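Local coordinates for glycosyl hydrolase, family 38 (PDB 5KBP), which is probably an alpha-mannosidase that hydrolyses alpha-linked mannose from carbohydrates, at residues W193-N198 and N231-Q236; H14-R19 and H53-T58. All blocks are in the same frame, centred on the assembly; numbering follows the deposited sequence.

Contact 1 (W193-N198 and N231-Q236); sequences WYSNGN and NGVDHQ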
ATOM      1  N   TRP A 193       0.412  -8.336  34.650  1.00 46.66           N
ATOM      2  CA  TRP A 193       0.696  -8.064  33.243  1.00 49.21           C
ATOM      3  C   TRP A 193       1.475  -9.206  32.599  1.00 55.49           C
ATOM      4  O   TRP A 193       2.007 -10.077  33.295  1.00 52.34           O
ATOM      5  CB  TRP A 193       1.447  -6.736  33.094  1.00 48.67           C
ATOM      6  CG  TRP A 193       1.256  -6.068  31.767  1.00 60.06           C
ATOM      7  CD1 TRP A 193       2.234  -5.673  30.901  1.00 59.07           C
ATOM      8  CD2 TRP A 193       0.009  -5.716  31.151  1.00 63.13           C
ATOM      9  NE1 TRP A 193       1.675  -5.095  29.788  1.00 59.66           N
ATOM     10  CE2 TRP A 193       0.311  -5.110  29.915  1.00 63.90           C
ATOM     11  CE3 TRP A 193      -1.332  -5.853  31.525  1.00 64.38           C
ATOM     12  CZ2 TRP A 193      -0.679  -4.641  29.052  1.00 70.38           C
ATOM     13  CZ3 TRP A 193      -2.313  -5.390  30.665  1.00 66.58           C
ATOM     14  CH2 TRP A 193      -1.980  -4.793  29.443  1.00 67.65           C
ATOM     15  N   TYR A 194       1.537  -9.224  31.265  1.00 55.25           N
ATOM     16  CA  TYR A 194       2.266 -10.265  30.550  1.00 57.78           C
ATOM     17  C   TYR A 194       3.769 -10.008  30.497  1.00 63.56           C
ATOM     18  O   TYR A 194       4.447 -10.523  29.600  1.00 62.07           O
ATOM     19  CB  TYR A 194       1.708 -10.432  29.131  1.00 46.69           C
ATOM     20  CG  TYR A 194       1.632  -9.159  28.310  1.00 46.81           C
ATOM     21  CD1 TYR A 194       2.768  -8.616  27.720  1.00 48.05           C
ATOM     22  CD2 TYR A 194       0.419  -8.517  28.102  1.00 49.46           C
ATOM     23  CE1 TYR A 194       2.699  -7.459  26.963  1.00 50.12           C
ATOM     24  CE2 TYR A 194       0.340  -7.363  27.345  1.00 48.77           C
ATOM     25  CZ  TYR A 194       1.483  -6.838  26.779  1.00 58.09           C
ATOM     26  OH  TYR A 194       1.404  -5.687  26.026  1.00 61.74           O
ATOM     27  N   SER A 195       4.305  -9.233  31.442  1.00 65.83           N
ATOM     28  CA  SER A 195       5.722  -8.907  31.467  1.00 57.22           C
ATOM     29  C   SER A 195       6.346  -9.093  32.844  1.00 52.62           C
ATOM     30  O   SER A 195       7.456  -8.601  33.077  1.00 48.37           O
ATOM     31  CB  SER A 195       5.946  -7.466  30.996  1.00 58.99           C
ATOM     32  OG  SER A 195       5.199  -6.554  31.780  1.00 54.12           O
ATOM     33  N   ASN A 196       5.667  -9.788  33.761  1.00 53.42           N
ATOM     34  CA  ASN A 196       6.190  -9.926  35.117  1.00 55.73           C
ATOM     35  C   ASN A 196       7.490 -10.719  35.144  1.00 52.72           C
ATOM     36  O   ASN A 196       8.329 -10.502  36.024  1.00 61.71           O
ATOM     37  CB  ASN A 196       5.147 -10.585  36.020  1.00 53.70           C
ATOM     38  CG  ASN A 196       4.793 -11.989  35.572  1.00 64.42           C
ATOM     39  OD1 ASN A 196       4.745 -12.278  34.377  1.00 69.37           O
ATOM     40  ND2 ASN A 196       4.546 -12.872  36.532  1.00 61.99           N
ATOM     41  N   GLY A 197       7.678 -11.631  34.194  1.00 42.49           N
ATOM     42  CA  GLY A 197       8.885 -12.432  34.155  1.00 46.20           C
ATOM     43  C   GLY A 197       9.869 -12.005  33.087  1.00 57.08           C
ATOM     44  O   GLY A 197      10.694 -12.809  32.642  1.00 57.89           O
ATOM     45  N   ASN A 198       9.804 -10.741  32.674  1.00 60.64           N
ATOM     46  CA  ASN A 198      10.676 -10.256  31.614  1.00 57.44           C
ATOM     47  C   ASN A 198      12.085 -10.029  32.147  1.00 53.35           C
ATOM     48  O   ASN A 198      12.269  -9.444  33.220  1.00 53.77           O
ATOM     49  CB  ASN A 198      10.120  -8.965  31.017  1.00 53.52           C
ATOM     50  CG  ASN A 198      10.862  -8.536  29.767  1.00 62.91           C
ATOM     51  OD1 ASN A 198      11.255  -9.367  28.949  1.00 72.05           O
ATOM     52  ND2 ASN A 198      11.067  -7.232  29.616  1.00 59.26           N
ATOM     53  N   ASN A 231       7.712 -14.480  30.481  1.00 38.25           N
ATOM     54  CA  ASN A 231       9.080 -14.067  30.162  1.00 35.68           C
ATOM     55  C   ASN A 231       9.088 -13.383  28.796  1.00 42.92           C
ATOM     56  O   ASN A 231       9.445 -13.964  27.767  1.00 48.02           O
ATOM     57  CB  ASN A 231      10.013 -15.271  30.218  1.00 38.35           C
ATOM     58  CG  ASN A 231      11.415 -14.952  29.746  1.00 43.03           C
ATOM     59  OD1 ASN A 231      11.912 -15.562  28.801  1.00 45.64           O
ATOM     60  ND2 ASN A 231      12.059 -13.992  30.397  1.00 42.72           N
ATOM     61  N   GLY A 232       8.686 -12.119  28.797  1.00 49.23           N
ATOM     62  CA  GLY A 232       8.648 -11.342  27.574  1.00 42.30           C
ATOM     63  C   GLY A 232       7.834 -10.083  27.761  1.00 51.57           C
ATOM     64  O   GLY A 232       7.279  -9.823  28.833  1.00 48.35           O
ATOM     65  N   VAL A 233       7.769  -9.301  26.680  1.00 53.37           N
ATOM     66  CA  VAL A 233       7.052  -8.029  26.668  1.00 59.28           C
ATOM     67  C   VAL A 233       6.957  -7.548  25.220  1.00 61.39           C
ATOM     68  O   VAL A 233       7.334  -8.275  24.293  1.00 62.44           O
ATOM     69  CB  VAL A 233       7.739  -6.997  27.590  1.00 52.91           C
ATOM     70  CG1 VAL A 233       9.025  -6.479  26.970  1.00 46.89           C
ATOM     71  CG2 VAL A 233       6.791  -5.856  27.978  1.00 47.61           C
ATOM     72  N   ASP A 234       6.446  -6.334  25.015  1.00 60.78           N
ATOM     73  CA  ASP A 234       6.234  -5.801  23.674  1.00 62.30           C
ATOM     74  C   ASP A 234       7.548  -5.697  22.911  1.00 58.34           C
ATOM     75  O   ASP A 234       8.456  -4.965  23.316  1.00 57.94           O
ATOM     76  CB  ASP A 234       5.564  -4.430  23.765  1.00 58.82           C
ATOM     77  CG  ASP A 234       4.223  -4.481  24.472  1.00 69.47           C
ATOM     78  OD1 ASP A 234       4.206  -4.450  25.721  1.00 75.72           O
ATOM     79  OD2 ASP A 234       3.186  -4.547  23.780  1.00 79.01           O
ATOM     80  N   HIS A 235       7.639  -6.430  21.797  1.00 53.10           N
ATOM     81  CA  HIS A 235       8.806  -6.400  20.913  1.00 55.66           C
ATOM     82  C   HIS A 235      10.084  -6.770  21.661  1.00 55.52           C
ATOM     83  O   HIS A 235      11.157  -6.215  21.413  1.00 58.14           O
ATOM     84  CB  HIS A 235       8.949  -5.036  20.233  1.00 56.04           C
ATOM     85  CG  HIS A 235       7.783  -4.662  19.370  1.00 56.14           C
ATOM     86  ND1 HIS A 235       7.243  -3.395  19.358  1.00 56.69           N
ATOM     87  CD2 HIS A 235       7.060  -5.389  18.485  1.00 54.08           C
ATOM     88  CE1 HIS A 235       6.232  -3.357  18.507  1.00 60.41           C
ATOM     89  NE2 HIS A 235       6.101  -4.554  17.964  1.00 56.23           N
ATOM     90  N   GLN A 236       9.971  -7.714  22.580  1.00 56.07           N
ATOM     91  CA  GLN A 236      11.122  -8.112  23.380  1.00 59.58           C
ATOM     92  C   GLN A 236      11.917  -9.191  22.660  1.00 58.46           C
ATOM     93  O   GLN A 236      11.339 -10.209  22.256  1.00 57.62           O
ATOM     94  CB  GLN A 236      10.683  -8.630  24.741  1.00 49.73           C
ATOM     95  CG  GLN A 236      11.825  -9.032  25.663  1.00 46.54           C
ATOM     96  CD  GLN A 236      12.580  -7.842  26.228  1.00 48.67           C
ATOM     97  OE1 GLN A 236      12.190  -6.691  26.031  1.00 52.91           O
ATOM     98  NE2 GLN A 236      13.666  -8.118  26.940  1.00 51.55           N
TER

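Contact 2 (H14-R19 and H53-T58); sequences HSHWDR and HLDGQT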
ATOM      1  N   HIS A  14       8.072 -15.636  25.621  1.00 46.55           N
ATOM      2  CA  HIS A  14       7.187 -15.149  24.571  1.00 41.72           C
ATOM      3  C   HIS A  14       7.692 -13.790  24.107  1.00 43.70           C
ATOM      4  O   HIS A  14       8.720 -13.292  24.574  1.00 43.78           O
ATOM      5  CB  HIS A  14       5.745 -15.042  25.069  1.00 39.50           C
ATOM      6  CG  HIS A  14       5.493 -13.829  25.908  1.00 50.28           C
ATOM      7  ND1 HIS A  14       4.984 -12.657  25.390  1.00 51.62           N
ATOM      8  CD2 HIS A  14       5.704 -13.597  27.225  1.00 53.82           C
ATOM      9  CE1 HIS A  14       4.880 -11.760  26.353  1.00 50.58           C
ATOM     10  NE2 HIS A  14       5.309 -12.306  27.478  1.00 54.07           N
ATOM     11  N   SER A  15       6.949 -13.192  23.180  1.00 45.00           N
ATOM     12  CA  SER A  15       7.184 -11.807  22.784  1.00 47.47           C
ATOM     13  C   SER A  15       5.890 -11.284  22.178  1.00 44.10           C
ATOM     14  O   SER A  15       5.484 -11.740  21.103  1.00 54.57           O
ATOM     15  CB  SER A  15       8.340 -11.702  21.796  1.00 50.97           C
ATOM     16  OG  SER A  15       8.641 -10.345  21.518  1.00 46.97           O
ATOM     17  N   HIS A  16       5.239 -10.352  22.871  1.00 47.66           N
ATOM     18  CA  HIS A  16       4.035  -9.717  22.345  1.00 46.99           C
ATOM     19  C   HIS A  16       4.426  -8.818  21.181  1.00 49.71           C
ATOM     20  O   HIS A  16       5.016  -7.752  21.381  1.00 52.10           O
ATOM     21  CB  HIS A  16       3.330  -8.924  23.440  1.00 46.18           C
ATOM     22  CG  HIS A  16       2.042  -8.302  22.997  1.00 62.87           C
ATOM     23  ND1 HIS A  16       1.886  -6.943  22.840  1.00 65.68           N
ATOM     24  CD2 HIS A  16       0.851  -8.859  22.672  1.00 62.28           C
ATOM     25  CE1 HIS A  16       0.653  -6.686  22.439  1.00 67.26           C
ATOM     26  NE2 HIS A  16       0.005  -7.832  22.329  1.00 66.39           N
ATOM     27  N   TRP A  17       4.102  -9.240  19.964  1.00 47.57           N
ATOM     28  CA  TRP A  17       4.618  -8.601  18.758  1.00 50.79           C
ATOM     29  C   TRP A  17       3.500  -7.843  18.047  1.00 49.83           C
ATOM     30  O   TRP A  17       2.756  -8.409  17.243  1.00 45.66           O
ATOM     31  CB  TRP A  17       5.254  -9.620  17.832  1.00 48.79           C
ATOM     32  CG  TRP A  17       6.103  -8.963  16.815  1.00 47.39           C
ATOM     33  CD1 TRP A  17       5.746  -8.616  15.545  1.00 48.05           C
ATOM     34  CD2 TRP A  17       7.454  -8.527  16.988  1.00 43.77           C
ATOM     35  NE1 TRP A  17       6.800  -8.006  14.910  1.00 54.46           N
ATOM     36  CE2 TRP A  17       7.860  -7.939  15.776  1.00 39.30           C
ATOM     37  CE3 TRP A  17       8.364  -8.585  18.050  1.00 35.65           C
ATOM     38  CZ2 TRP A  17       9.134  -7.411  15.596  1.00 39.13           C
ATOM     39  CZ3 TRP A  17       9.630  -8.061  17.866  1.00 38.85           C
ATOM     40  CH2 TRP A  17      10.003  -7.483  16.649  1.00 43.97           C
ATOM     41  N   ASP A  18       3.399  -6.550  18.339  1.00 52.50           N
ATOM     42  CA  ASP A  18       2.546  -5.673  17.550  1.00 49.08           C
ATOM     43  C   ASP A  18       3.108  -5.573  16.138  1.00 50.71           C
ATOM     44  O   ASP A  18       4.238  -5.113  15.942  1.00 56.61           O
ATOM     45  CB  ASP A  18       2.458  -4.293  18.202  1.00 64.88           C
ATOM     46  CG  ASP A  18       1.948  -4.357  19.628  1.00 73.28           C
ATOM     47  OD1 ASP A  18       0.720  -4.480  19.813  1.00 70.96           O
ATOM     48  OD2 ASP A  18       2.772  -4.279  20.562  1.00 77.06           O
ATOM     49  N   ARG A  19       2.318  -6.017  15.157  1.00 49.24           N
ATOM     50  CA  ARG A  19       2.817  -6.137  13.790  1.00 43.85           C
ATOM     51  C   ARG A  19       3.248  -4.786  13.232  1.00 43.51           C
ATOM     52  O   ARG A  19       4.235  -4.696  12.490  1.00 41.78           O
ATOM     53  CB  ARG A  19       1.745  -6.775  12.907  1.00 47.23           C
ATOM     54  CG  ARG A  19       2.248  -7.294  11.573  1.00 48.34           C
ATOM     55  CD  ARG A  19       1.237  -8.251  10.961  1.00 39.31           C
ATOM     56  NE  ARG A  19       1.669  -8.757   9.662  1.00 47.42           N
ATOM     57  CZ  ARG A  19       1.357  -8.193   8.501  1.00 56.93           C
ATOM     58  NH1 ARG A  19       0.608  -7.099   8.471  1.00 61.74           N
ATOM     59  NH2 ARG A  19       1.792  -8.724   7.367  1.00 52.48           N
ATOM     60  N   HIS A  53       6.353 -19.193  23.073  1.00 42.59           N
ATOM     61  CA  HIS A  53       4.975 -18.911  22.694  1.00 42.30           C
ATOM     62  C   HIS A  53       4.958 -17.784  21.668  1.00 42.31           C
ATOM     63  O   HIS A  53       5.369 -16.657  21.967  1.00 39.74           O
ATOM     64  CB  HIS A  53       4.144 -18.541  23.919  1.00 46.57           C
ATOM     65  CG  HIS A  53       2.671 -18.506  23.658  1.00 49.86           C
ATOM     66  ND1 HIS A  53       1.967 -17.329  23.530  1.00 47.91           N
ATOM     67  CD2 HIS A  53       1.770 -19.504  23.502  1.00 44.70           C
ATOM     68  CE1 HIS A  53       0.694 -17.604  23.307  1.00 50.35           C
ATOM     69  NE2 HIS A  53       0.547 -18.916  23.286  1.00 54.04           N
ATOM     70  N   LEU A  54       4.470 -18.083  20.466  1.00 44.98           N
ATOM     71  CA  LEU A  54       4.546 -17.150  19.343  1.00 38.55           C
ATOM     72  C   LEU A  54       3.361 -16.187  19.316  1.00 41.51           C
ATOM     73  O   LEU A  54       2.723 -15.980  18.285  1.00 43.68           O
ATOM     74  CB  LEU A  54       4.652 -17.923  18.035  1.00 39.91           C
ATOM     75  CG  LEU A  54       5.443 -17.215  16.934  1.00 52.98           C
ATOM     76  CD1 LEU A  54       6.853 -16.897  17.418  1.00 35.95           C
ATOM     77  CD2 LEU A  54       5.472 -18.053  15.665  1.00 48.92           C
ATOM     78  N   ASP A  55       3.060 -15.597  20.472  1.00 40.44           N
ATOM     79  CA  ASP A  55       2.126 -14.479  20.594  1.00 37.67           C
ATOM     80  C   ASP A  55       0.717 -14.823  20.112  1.00 46.34           C
ATOM     81  O   ASP A  55      -0.050 -13.928  19.744  1.00 53.52           O
ATOM     82  CB  ASP A  55       2.656 -13.246  19.852  1.00 45.80           C
ATOM     83  CG  ASP A  55       2.095 -11.952  20.400  1.00 52.96           C
ATOM     84  OD1 ASP A  55       1.660 -11.943  21.569  1.00 52.25           O
ATOM     85  OD2 ASP A  55       2.093 -10.941  19.665  1.00 54.57           O
ATOM     86  N   GLY A  56       0.355 -16.104  20.097  1.00 42.80           N
ATOM     87  CA  GLY A  56      -1.005 -16.496  19.778  1.00 34.93           C
ATOM     88  C   GLY A  56      -1.461 -16.238  18.359  1.00 44.69           C
ATOM     89  O   GLY A  56      -2.654 -16.385  18.076  1.00 46.50           O
ATOM     90  N   GLN A  57      -0.556 -15.874  17.453  1.00 45.76           N
ATOM     91  CA  GLN A  57      -0.911 -15.522  16.084  1.00 48.38           C
ATOM     92  C   GLN A  57      -0.030 -16.290  15.110  1.00 53.67           C
ATOM     93  O   GLN A  57       1.195 -16.327  15.272  1.00 60.76           O
ATOM     94  CB  GLN A  57      -0.770 -14.013  15.857  1.00 41.11           C
ATOM     95  CG  GLN A  57       0.478 -13.416  16.484  1.00 40.25           C
ATOM     96  CD  GLN A  57       0.653 -11.950  16.154  1.00 47.57           C
ATOM     97  OE1 GLN A  57       0.258 -11.491  15.084  1.00 54.61           O
ATOM     98  NE2 GLN A  57       1.243 -11.202  17.078  1.00 42.88           N
ATOM     99  N   THR A  58      -0.653 -16.894  14.098  1.00 47.74           N
ATOM    100  CA  THR A  58       0.068 -17.685  13.108  1.00 41.07           C
ATOM    101  C   THR A  58       0.685 -16.839  12.000  1.00 43.69           C
ATOM    102  O   THR A  58       1.538 -17.348  11.262  1.00 41.32           O
ATOM    103  CB  THR A  58      -0.865 -18.724  12.480  1.00 37.77           C
ATOM    104  OG1 THR A  58      -1.936 -18.056  11.804  1.00 44.10           O
ATOM    105  CG2 THR A  58      -1.446 -19.642  13.546  1.00 36.68           C
TER

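Contact 1 (W193-N198 and N231-Q236)
Y194 brings its hydroxyl across to the carboxylate of D234, and OH lies 3.1 Å from both OD1 and OD2, so its one hydrogen has two oxygens to choose from. The two side chains cross at about a right angle, with ring and carboxylate planes 59° apart. CG of Y194 is tucked between its own backbone N and carbonyl carbon (chi1 53°), and W193 lays NE1 over one face of the ring, offset toward the rim. D234 OD2 also accepts a bond from H16 ND1, so the tyrosine and a histidine of another loop converge on one acid.

Beside D234, V233 splits its branches between two neighbours. CG2, anti to the backbone N, packs on S195 CB at 3.5 Å, while CG1 approaches N198 ND2 at 3.4 Å. N198 then meets Q236 tip to tip with the amides nearly perpendicular; N198 OD1 rests 3.4 Å from Q236 CG, a packing contact. The backbone comes close here too: S195 CA lies 3.2 Å from G232 O in a CA-H...O contact. Y194 O faces that same carbonyl oxygen, but is bonded to H14 NE2.

At the far end N231 ND2 donates to G197 O at 2.9 Å, almost straight (174°), with the acceptor in the amide plane. Q239 OE1 also bonds ND2 and S13 OG bonds OD1, which fixes the rotation of the amide. F481 and R482 of the second subunit pack against V233, D234 and Q236. Two turns, type I at S195-N198 and type II at V233-Q236, shape these loops, which follow strands 184-189 and 226-231, consistent with the loops that line the active site at the C-terminal ends of the strands in the family 38 N-terminal domain.

Contact 2 (H14-R19 and H53-T58)
H14 and H53 bring their backbones together with CA atoms 4.8 Å apart, and the chains stay close as far as H16 and D55, where the type I' turn L54-Q57 turns D55 toward the 14-19 loop. D55 is the central side chain of the contact. Its chi1 of -155° puts CG anti to the backbone N and next to the S15-W17 backbone. D55 OD2 accepts the W17 N-H, with N and OD2 2.6 Å apart, a short bond that arrives from above the carboxylate plane. Q57 NE2 reaches D55 OD2 from the opposite face at 2.7 Å, and also donates to W17 O at 3.2 Å. Q57, extended beyond CG (chi2 175°), carries its amide to where NE2 can serve both the acid and the loop carbonyl, tying both polar groups of the W17 backbone to the turn.

D55 OD1 has no hydrogen-bond partner in the model, although buried; it lies 3.4 Å from H16 CD2. The H16 ring and the D55 carboxylate are nearly perpendicular. Nearer the strands, H14 and H53 touch through their CB atoms at 4.0 Å.

Around this pair of loops, W17 packs on R31 and L32 of helix 25-45, D55 rests on I60 of helix 59-65 and on Y125 of strand 124-126, and R19 forms a salt bridge with D63, joining the first loop to helix 59-65.

Contacts 1 and 2 lie with centres 11 Å apart and share the 14-19 loop as a go-between: one side of it meets 231-236, and D55 and Q57 hold another. S15 OG probably bonds Q236 O at 2.8 Å, and H235 NE2 probably bonds D18 O, also at 2.8 Å. Edge-to-face packing of W17 and H235 adds to this seam. H16 is touched by both contacts, and D128 lies against H16, Y194 and W193. H16, D18, D128 and H353 match the metal ligands of family 38 relatives, so this is probably the zinc site, although no metal is modelled here. D55, which holds the W17 backbone between H16 and D18, may help to place those two.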